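PDB 3K0Y: putative TOXIN related protein from Parabacteroides distasonis ATCC 8503, which is of unknown function but pairs a NigD-like OB domain with a NigD-like beta-sandwich domain. Local coordinates for residues K49-A62 with H74-T86. Sequence-based numbering, arbitrary orientation.
Sequences KPNQRALVNFTILA and HYIKVNAIHNILT
Strands 52-62 and 74-86 pair antiparallel, their axes 144° apart in direction. Leu55 and His82 form a hydrogen-bonded pair, with His82 N to Leu55 O at 2.8 Å. A classic beta bulge follows at Asn57. Asn57 O accepts from both Asn79 N, at 2.7 Å, and Ala80 N. A second shift in register lies between Ile60 and Ala62. The bulge turns Asn79 toward the other strand. The Asn79 CG lies anti to the carbonyl carbon (chi1 -57°), which carries ND2 across to donate to Thr59 OG1 at 2.9 Å and to Asn57 OD1 at 3.1 Å. Both acceptors lie near the Asn79 amide plane, so the two bonds fix the rotation of that amide.

This long hairpin belongs to the NigD-like OB domain, where strand 11-22 pairs with the other edge of 52-62. Ala54, Val56, Phe58, Ile76 and Ile81 share one sheet face. Val56 CG2 lies beside Ile81 CD1 at 4.0 Å, and Ile76 CD1 meets Phe58 CB at 3.7 Å. Leu36 covers Phe58 and Ile76. At the far end, Thr86 OG1 accepts from Arg53 N at 3.0 Å and donates to Ile84 O. The amide of Gln52 stacks on that of Asn83, planes 15° apart, and Gln52 NE2 donates to Arg53 O. Asn83 OD1 is hydrogen-bonded to Tyr46 OH.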
ATOM      1  N   LYS A  49       7.363 -13.531  -2.424  1.00 49.05           N
ATOM      2  CA  LYS A  49       7.873 -13.100  -1.145  1.00 50.87           C
ATOM      3  C   LYS A  49       6.714 -12.909  -0.170  1.00 50.42           C
ATOM      4  O   LYS A  49       5.608 -12.588  -0.588  1.00 50.28           O
ATOM      5  CB  LYS A  49       8.634 -11.782  -1.276  1.00 51.75           C
ATOM      6  CG  LYS A  49       9.940 -11.845  -2.050  1.00 55.74           C
ATOM      7  CD  LYS A  49      10.226 -10.441  -2.672  1.00 61.05           C
ATOM      8  CE  LYS A  49      11.455 -10.478  -3.610  1.00 63.99           C
ATOM      9  NZ  LYS A  49      11.200  -9.542  -4.768  1.00 65.06           N
ATOM     10  N   PRO A  50       6.967 -13.114   1.124  1.00 49.94           N
ATOM     11  CA  PRO A  50       5.901 -12.857   2.092  1.00 50.25           C
ATOM     12  C   PRO A  50       5.557 -11.372   2.128  1.00 49.85           C
ATOM     13  O   PRO A  50       6.436 -10.540   1.991  1.00 49.65           O
ATOM     14  CB  PRO A  50       6.541 -13.284   3.435  1.00 49.75           C
ATOM     15  CG  PRO A  50       8.005 -12.967   3.216  1.00 49.61           C
ATOM     16  CD  PRO A  50       8.256 -13.415   1.788  1.00 49.94           C
ATOM     17  N   ASN A  51       4.286 -11.050   2.263  1.00 50.40           N
ATOM     18  CA  ASN A  51       3.857  -9.660   2.502  1.00 50.62           C
ATOM     19  C   ASN A  51       4.229  -8.648   1.401  1.00 49.58           C
ATOM     20  O   ASN A  51       4.727  -7.559   1.664  1.00 50.30           O
ATOM     21  CB  ASN A  51       4.384  -9.244   3.869  1.00 51.57           C
ATOM     22  CG  ASN A  51       4.055 -10.277   4.934  1.00 52.66           C
ATOM     23  OD1 ASN A  51       4.948 -10.937   5.464  1.00 58.28           O
ATOM     24  ND2 ASN A  51       2.773 -10.471   5.190  1.00 51.96           N
ATOM     25  N   GLN A  52       3.997  -9.051   0.154  1.00 47.82           N
ATOM     26  CA  GLN A  52       4.381  -8.277  -1.015  1.00 45.56           C
ATOM     27  C   GLN A  52       3.118  -8.136  -1.833  1.00 44.72           C
ATOM     28  O   GLN A  52       2.412  -9.128  -2.028  1.00 44.28           O
ATOM     29  CB  GLN A  52       5.431  -9.061  -1.806  1.00 45.94           C
ATOM     30  CG  GLN A  52       5.791  -8.518  -3.125  1.00 44.79           C
ATOM     31  CD  GLN A  52       6.534  -7.209  -3.041  1.00 45.37           C
ATOM     32  OE1 GLN A  52       7.587  -7.136  -2.459  1.00 45.00           O
ATOM     33  NE2 GLN A  52       5.999  -6.181  -3.675  1.00 43.39           N
ATOM     34  N   ARG A  53       2.813  -6.930  -2.287  1.00 42.13           N
ATOM     35  CA  ARG A  53       1.674  -6.759  -3.209  1.00 41.90           C
ATOM     36  C   ARG A  53       2.195  -6.628  -4.625  1.00 41.16           C
ATOM     37  O   ARG A  53       3.374  -6.293  -4.830  1.00 41.86           O
ATOM     38  CB  ARG A  53       0.867  -5.533  -2.838  1.00 40.64           C
ATOM     39  CG  ARG A  53       0.393  -5.529  -1.411  1.00 41.42           C
ATOM     40  CD  ARG A  53      -1.042  -4.957  -1.312  1.00 37.92           C
ATOM     41  NE  ARG A  53      -2.012  -6.023  -1.512  1.00 42.60           N
ATOM     42  CZ  ARG A  53      -3.304  -5.820  -1.777  1.00 40.25           C
ATOM     43  NH1 ARG A  53      -3.781  -4.586  -1.910  1.00 39.66           N
ATOM     44  NH2 ARG A  53      -4.099  -6.848  -1.889  1.00 41.32           N
ATOM     45  N   ALA A  54       1.320  -6.866  -5.585  1.00 40.80           N
ATOM     46  CA  ALA A  54       1.676  -6.818  -6.994  1.00 41.53           C
ATOM     47  C   ALA A  54       0.464  -6.387  -7.812  1.00 41.43           C
ATOM     48  O   ALA A  54      -0.667  -6.594  -7.398  1.00 42.58           O
ATOM     49  CB  ALA A  54       2.185  -8.162  -7.493  1.00 40.34           C
ATOM     50  N   LEU A  55       0.730  -5.726  -8.919  1.00 41.56           N
ATOM     51  CA  LEU A  55      -0.256  -5.498  -9.948  1.00 43.60           C
ATOM     52  C   LEU A  55      -0.240  -6.730 -10.869  1.00 43.20           C
ATOM     53  O   LEU A  55       0.792  -7.053 -11.483  1.00 43.94           O
ATOM     54  CB  LEU A  55       0.090  -4.209 -10.713  1.00 43.89           C
ATOM     55  CG  LEU A  55      -0.984  -3.665 -11.659  1.00 47.00           C
ATOM     56  CD1 LEU A  55      -2.253  -3.261 -10.906  1.00 47.18           C
ATOM     57  CD2 LEU A  55      -0.376  -2.476 -12.465  1.00 48.99           C
ATOM     58  N   VAL A  56      -1.367  -7.422 -10.935  1.00 43.75           N
ATOM     59  CA  VAL A  56      -1.487  -8.677 -11.642  1.00 44.82           C
ATOM     60  C   VAL A  56      -2.489  -8.611 -12.804  1.00 45.73           C
ATOM     61  O   VAL A  56      -3.626  -8.211 -12.613  1.00 45.82           O
ATOM     62  CB  VAL A  56      -1.922  -9.816 -10.694  1.00 45.03           C
ATOM     63  CG1 VAL A  56      -1.957 -11.130 -11.443  1.00 44.91           C
ATOM     64  CG2 VAL A  56      -0.962  -9.912  -9.447  1.00 43.55           C
ATOM     65  N   ASN A  57      -2.046  -9.038 -13.988  1.00 46.30           N
ATOM     66  CA  ASN A  57      -2.881  -9.197 -15.170  1.00 47.47           C
ATOM     67  C   ASN A  57      -3.133 -10.701 -15.288  1.00 48.81           C
ATOM     68  O   ASN A  57      -2.186 -11.484 -15.441  1.00 48.74           O
ATOM     69  CB  ASN A  57      -2.147  -8.669 -16.392  1.00 47.59           C
ATOM     70  CG  ASN A  57      -3.005  -8.720 -17.701  1.00 50.62           C
ATOM     71  OD1 ASN A  57      -3.896  -9.565 -17.877  1.00 50.72           O
ATOM     72  ND2 ASN A  57      -2.724  -7.791 -18.602  1.00 50.92           N
ATOM     73  N   PHE A  58      -4.388 -11.110 -15.120  1.00 50.01           N
ATOM     74  CA  PHE A  58      -4.726 -12.518 -15.064  1.00 51.60           C
ATOM     75  C   PHE A  58      -6.012 -12.833 -15.863  1.00 52.98           C
ATOM     76  O   PHE A  58      -6.857 -11.961 -16.110  1.00 52.60           O
ATOM     77  CB  PHE A  58      -4.838 -13.001 -13.603  1.00 51.48           C
ATOM     78  CG  PHE A  58      -5.956 -12.356 -12.819  1.00 53.10           C
ATOM     79  CD1 PHE A  58      -5.761 -11.141 -12.171  1.00 53.31           C
ATOM     80  CD2 PHE A  58      -7.217 -12.955 -12.739  1.00 55.26           C
ATOM     81  CE1 PHE A  58      -6.785 -10.537 -11.467  1.00 54.05           C
ATOM     82  CE2 PHE A  58      -8.246 -12.347 -12.014  1.00 55.26           C
ATOM     83  CZ  PHE A  58      -8.017 -11.133 -11.373  1.00 54.02           C
ATOM     84  N   THR A  59      -6.116 -14.091 -16.261  1.00 54.19           N
ATOM     85  CA  THR A  59      -7.264 -14.628 -16.985  1.00 55.05           C
ATOM     86  C   THR A  59      -7.822 -15.782 -16.160  1.00 56.31           C
ATOM     87  O   THR A  59      -7.089 -16.692 -15.777  1.00 55.77           O
ATOM     88  CB  THR A  59      -6.831 -15.144 -18.348  1.00 55.20           C
ATOM     89  OG1 THR A  59      -6.251 -14.071 -19.106  1.00 54.85           O
ATOM     90  CG2 THR A  59      -8.027 -15.763 -19.136  1.00 56.16           C
ATOM     91  N   ILE A  60      -9.118 -15.730 -15.875  1.00 58.13           N
ATOM     92  CA  ILE A  60      -9.783 -16.759 -15.085  1.00 59.70           C
ATOM     93  C   ILE A  60      -9.943 -18.022 -15.929  1.00 60.51           C
ATOM     94  O   ILE A  60     -10.428 -17.938 -17.043  1.00 60.60           O
ATOM     95  CB  ILE A  60     -11.179 -16.281 -14.649  1.00 60.12           C
ATOM     96  CG1 ILE A  60     -11.055 -15.177 -13.586  1.00 60.86           C
ATOM     97  CG2 ILE A  60     -12.041 -17.478 -14.186  1.00 59.93           C
ATOM     98  CD1 ILE A  60     -11.181 -15.643 -12.135  1.00 62.75           C
ATOM     99  N   LEU A  61      -9.542 -19.174 -15.393  1.00 61.57           N
ATOM    100  CA  LEU A  61      -9.598 -20.443 -16.129  1.00 62.60           C
ATOM    101  C   LEU A  61     -10.772 -21.331 -15.705  1.00 63.25           C
ATOM    102  O   LEU A  61     -11.274 -22.137 -16.507  1.00 62.61           O
ATOM    103  CB  LEU A  61      -8.297 -21.223 -15.954  1.00 62.70           C
ATOM    104  CG  LEU A  61      -7.007 -20.556 -16.449  1.00 63.89           C
ATOM    105  CD1 LEU A  61      -5.819 -21.512 -16.286  1.00 63.49           C
ATOM    106  CD2 LEU A  61      -7.142 -20.105 -17.903  1.00 65.71           C
ATOM    107  N   ALA A  62     -11.188 -21.195 -14.444  1.00 64.14           N
ATOM    108  CA  ALA A  62     -12.278 -21.998 -13.906  1.00 64.98           C
ATOM    109  C   ALA A  62     -12.664 -21.478 -12.523  1.00 65.68           C
ATOM    110  O   ALA A  62     -11.794 -21.230 -11.688  1.00 65.13           O
ATOM    111  CB  ALA A  62     -11.892 -23.491 -13.853  1.00 64.98           C
ATOM    112  N   HIS A  74     -10.306 -19.571  -7.088  1.00 59.62           N
ATOM    113  CA  HIS A  74     -10.356 -19.812  -8.532  1.00 59.37           C
ATOM    114  C   HIS A  74      -8.983 -20.132  -9.094  1.00 58.44           C
ATOM    115  O   HIS A  74      -7.973 -19.793  -8.486  1.00 58.06           O
ATOM    116  CB  HIS A  74     -10.935 -18.587  -9.233  1.00 59.58           C
ATOM    117  CG  HIS A  74     -12.068 -17.968  -8.481  1.00 61.11           C
ATOM    118  ND1 HIS A  74     -11.881 -16.955  -7.560  1.00 62.25           N
ATOM    119  CD2 HIS A  74     -13.390 -18.262  -8.460  1.00 60.76           C
ATOM    120  CE1 HIS A  74     -13.046 -16.631  -7.029  1.00 62.77           C
ATOM    121  NE2 HIS A  74     -13.977 -17.405  -7.560  1.00 62.80           N
ATOM    122  N   TYR A  75      -8.967 -20.800 -10.250  1.00 57.50           N
ATOM    123  CA  TYR A  75      -7.736 -21.075 -10.982  1.00 56.94           C
ATOM    124  C   TYR A  75      -7.498 -19.969 -11.996  1.00 55.43           C
ATOM    125  O   TYR A  75      -8.432 -19.515 -12.646  1.00 55.27           O
ATOM    126  CB  TYR A  75      -7.819 -22.425 -11.710  1.00 57.38           C
ATOM    127  CG  TYR A  75      -7.807 -23.639 -10.800  1.00 59.44           C
ATOM    128  CD1 TYR A  75      -6.610 -24.155 -10.316  1.00 61.32           C
ATOM    129  CD2 TYR A  75      -8.991 -24.289 -10.453  1.00 62.38           C
ATOM    130  CE1 TYR A  75      -6.584 -25.270  -9.491  1.00 62.46           C
ATOM    131  CE2 TYR A  75      -8.983 -25.420  -9.628  1.00 63.39           C
ATOM    132  CZ  TYR A  75      -7.770 -25.902  -9.150  1.00 63.90           C
ATOM    133  OH  TYR A  75      -7.742 -27.010  -8.333  1.00 64.04           O
ATOM    134  N   ILE A  76      -6.249 -19.538 -12.145  1.00 54.24           N
ATOM    135  CA  ILE A  76      -5.929 -18.478 -13.112  1.00 52.94           C
ATOM    136  C   ILE A  76      -4.691 -18.742 -13.934  1.00 52.20           C
ATOM    137  O   ILE A  76      -3.896 -19.623 -13.617  1.00 51.39           O
ATOM    138  CB  ILE A  76      -5.805 -17.075 -12.428  1.00 52.56           C
ATOM    139  CG1 ILE A  76      -4.529 -16.965 -11.569  1.00 52.23           C
ATOM    140  CG2 ILE A  76      -7.080 -16.765 -11.628  1.00 51.02           C
ATOM    141  CD1 ILE A  76      -4.203 -15.527 -11.044  1.00 48.66           C
ATOM    142  N   LYS A  77      -4.581 -18.005 -15.036  1.00 51.91           N
ATOM    143  CA  LYS A  77      -3.308 -17.795 -15.704  1.00 52.04           C
ATOM    144  C   LYS A  77      -2.808 -16.391 -15.345  1.00 51.72           C
ATOM    145  O   LYS A  77      -3.495 -15.387 -15.586  1.00 52.26           O
ATOM    146  CB  LYS A  77      -3.443 -17.891 -17.205  1.00 52.09           C
ATOM    147  CG  LYS A  77      -2.143 -17.615 -17.958  1.00 53.89           C
ATOM    148  CD  LYS A  77      -2.334 -17.847 -19.443  1.00 55.87           C
ATOM    149  CE  LYS A  77      -1.206 -17.240 -20.242  1.00 57.61           C
ATOM    150  NZ  LYS A  77       0.049 -18.008 -20.118  1.00 58.08           N
ATOM    151  N   VAL A  78      -1.628 -16.333 -14.745  1.00 50.75           N
ATOM    152  CA  VAL A  78      -0.928 -15.085 -14.545  1.00 49.81           C
ATOM    153  C   VAL A  78      -0.364 -14.667 -15.896  1.00 49.32           C
ATOM    154  O   VAL A  78       0.493 -15.328 -16.433  1.00 49.20           O
ATOM    155  CB  VAL A  78       0.217 -15.264 -13.501  1.00 49.86           C
ATOM    156  CG1 VAL A  78       1.102 -14.007 -13.414  1.00 48.19           C
ATOM    157  CG2 VAL A  78      -0.389 -15.617 -12.124  1.00 48.84           C
ATOM    158  N   ASN A  79      -0.883 -13.595 -16.470  1.00 49.31           N
ATOM    159  CA  ASN A  79      -0.341 -13.076 -17.721  1.00 49.63           C
ATOM    160  C   ASN A  79       0.861 -12.196 -17.460  1.00 49.65           C
ATOM    161  O   ASN A  79       1.850 -12.259 -18.195  1.00 50.56           O
ATOM    162  CB  ASN A  79      -1.390 -12.297 -18.488  1.00 49.66           C
ATOM    163  CG  ASN A  79      -2.655 -13.136 -18.775  1.00 51.28           C
ATOM    164  OD1 ASN A  79      -2.568 -14.287 -19.209  1.00 52.06           O
ATOM    165  ND2 ASN A  79      -3.818 -12.565 -18.492  1.00 52.00           N
ATOM    166  N   ALA A  80       0.763 -11.362 -16.428  1.00 49.37           N
ATOM    167  CA  ALA A  80       1.888 -10.533 -16.004  1.00 49.37           C
ATOM    168  C   ALA A  80       1.745 -10.216 -14.516  1.00 47.80           C
ATOM    169  O   ALA A  80       0.675 -10.280 -13.960  1.00 48.25           O
ATOM    170  CB  ALA A  80       1.980  -9.230 -16.851  1.00 49.24           C
ATOM    171  N   ILE A  81       2.845  -9.903 -13.868  1.00 46.38           N
ATOM    172  CA  ILE A  81       2.813  -9.599 -12.449  1.00 46.04           C
ATOM    173  C   ILE A  81       3.959  -8.618 -12.196  1.00 45.81           C
ATOM    174  O   ILE A  81       5.135  -8.912 -12.488  1.00 45.05           O
ATOM    175  CB  ILE A  81       2.895 -10.897 -11.599  1.00 45.57           C
ATOM    176  CG1 ILE A  81       2.997 -10.576 -10.110  1.00 44.54           C
ATOM    177  CG2 ILE A  81       4.086 -11.759 -12.073  1.00 44.30           C
ATOM    178  CD1 ILE A  81       2.633 -11.738  -9.235  1.00 44.22           C
ATOM    179  N   HIS A  82       3.575  -7.428 -11.743  1.00 45.72           N
ATOM    180  CA  HIS A  82       4.497  -6.333 -11.485  0.50 45.25           C
ATOM    181  C   HIS A  82       4.429  -5.966 -10.009  1.00 44.83           C
ATOM    182  O   HIS A  82       3.428  -5.434  -9.556  1.00 43.61           O
ATOM    183  CB  HIS A  82       4.104  -5.119 -12.330  0.50 45.30           C
ATOM    184  CG  HIS A  82       3.758  -5.450 -13.749  0.50 46.15           C
ATOM    185  ND1 HIS A  82       4.694  -5.872 -14.660  0.50 46.66           N
ATOM    186  CD2 HIS A  82       2.577  -5.393 -14.418  0.50 45.99           C
ATOM    187  CE1 HIS A  82       4.106  -6.077 -15.827  0.50 45.53           C
ATOM    188  NE2 HIS A  82       2.826  -5.780 -15.707  0.50 44.47           N
ATOM    189  N   ASN A  83       5.487  -6.255  -9.258  1.00 44.20           N
ATOM    190  CA  ASN A  83       5.491  -5.927  -7.845  1.00 43.01           C
ATOM    191  C   ASN A  83       5.250  -4.442  -7.587  1.00 42.98           C
ATOM    192  O   ASN A  83       5.686  -3.575  -8.339  1.00 41.44           O
ATOM    193  CB  ASN A  83       6.803  -6.344  -7.220  1.00 43.12           C
ATOM    194  CG  ASN A  83       6.922  -7.848  -7.090  1.00 43.10           C
ATOM    195  OD1 ASN A  83       5.971  -8.584  -7.396  1.00 42.42           O
ATOM    196  ND2 ASN A  83       8.087  -8.319  -6.639  1.00 41.82           N
ATOM    197  N   ILE A  84       4.508  -4.185  -6.524  1.00 42.98           N
ATOM    198  CA  ILE A  84       4.248  -2.853  -6.049  1.00 43.34           C
ATOM    199  C   ILE A  84       5.157  -2.703  -4.815  1.00 41.99           C
ATOM    200  O   ILE A  84       5.223  -3.596  -3.974  1.00 42.03           O
ATOM    201  CB  ILE A  84       2.759  -2.687  -5.689  1.00 43.36           C
ATOM    202  CG1 ILE A  84       1.912  -2.699  -6.954  1.00 46.17           C
ATOM    203  CG2 ILE A  84       2.531  -1.412  -4.859  1.00 43.51           C
ATOM    204  CD1 ILE A  84       0.390  -2.863  -6.707  1.00 41.57           C
ATOM    205  N   LEU A  85       5.870  -1.592  -4.717  1.00 40.94           N
ATOM    206  CA  LEU A  85       6.654  -1.327  -3.516  1.00 40.70           C
ATOM    207  C   LEU A  85       5.768  -1.522  -2.246  1.00 41.05           C
ATOM    208  O   LEU A  85       4.761  -0.835  -2.077  1.00 40.18           O
ATOM    209  CB  LEU A  85       7.224   0.093  -3.546  1.00 39.36           C
ATOM    210  CG  LEU A  85       7.957   0.522  -2.297  1.00 40.24           C
ATOM    211  CD1 LEU A  85       9.343  -0.373  -2.131  1.00 43.03           C
ATOM    212  CD2 LEU A  85       8.273   1.990  -2.300  1.00 40.89           C
ATOM    213  N   THR A  86       6.155  -2.463  -1.387  1.00 41.06           N
ATOM    214  CA  THR A  86       5.408  -2.836  -0.190  1.00 40.58           C
ATOM    215  C   THR A  86       6.275  -2.690   1.058  1.00 41.22           C
ATOM    216  O   THR A  86       7.302  -3.320   1.153  1.00 41.74           O
ATOM    217  CB  THR A  86       4.850  -4.269  -0.344  1.00 40.81           C
ATOM    218  OG1 THR A  86       4.052  -4.299  -1.558  1.00 41.68           O
ATOM    219  CG2 THR A  86       3.966  -4.634   0.873  1.00 39.25           C
TER
HETATM  220  O   HOH W   1       9.474 -11.102  -6.712  1.00 45.43           O
HETATM  221  O   HOH W   2       8.280  -4.334  -2.351  1.00 43.02           O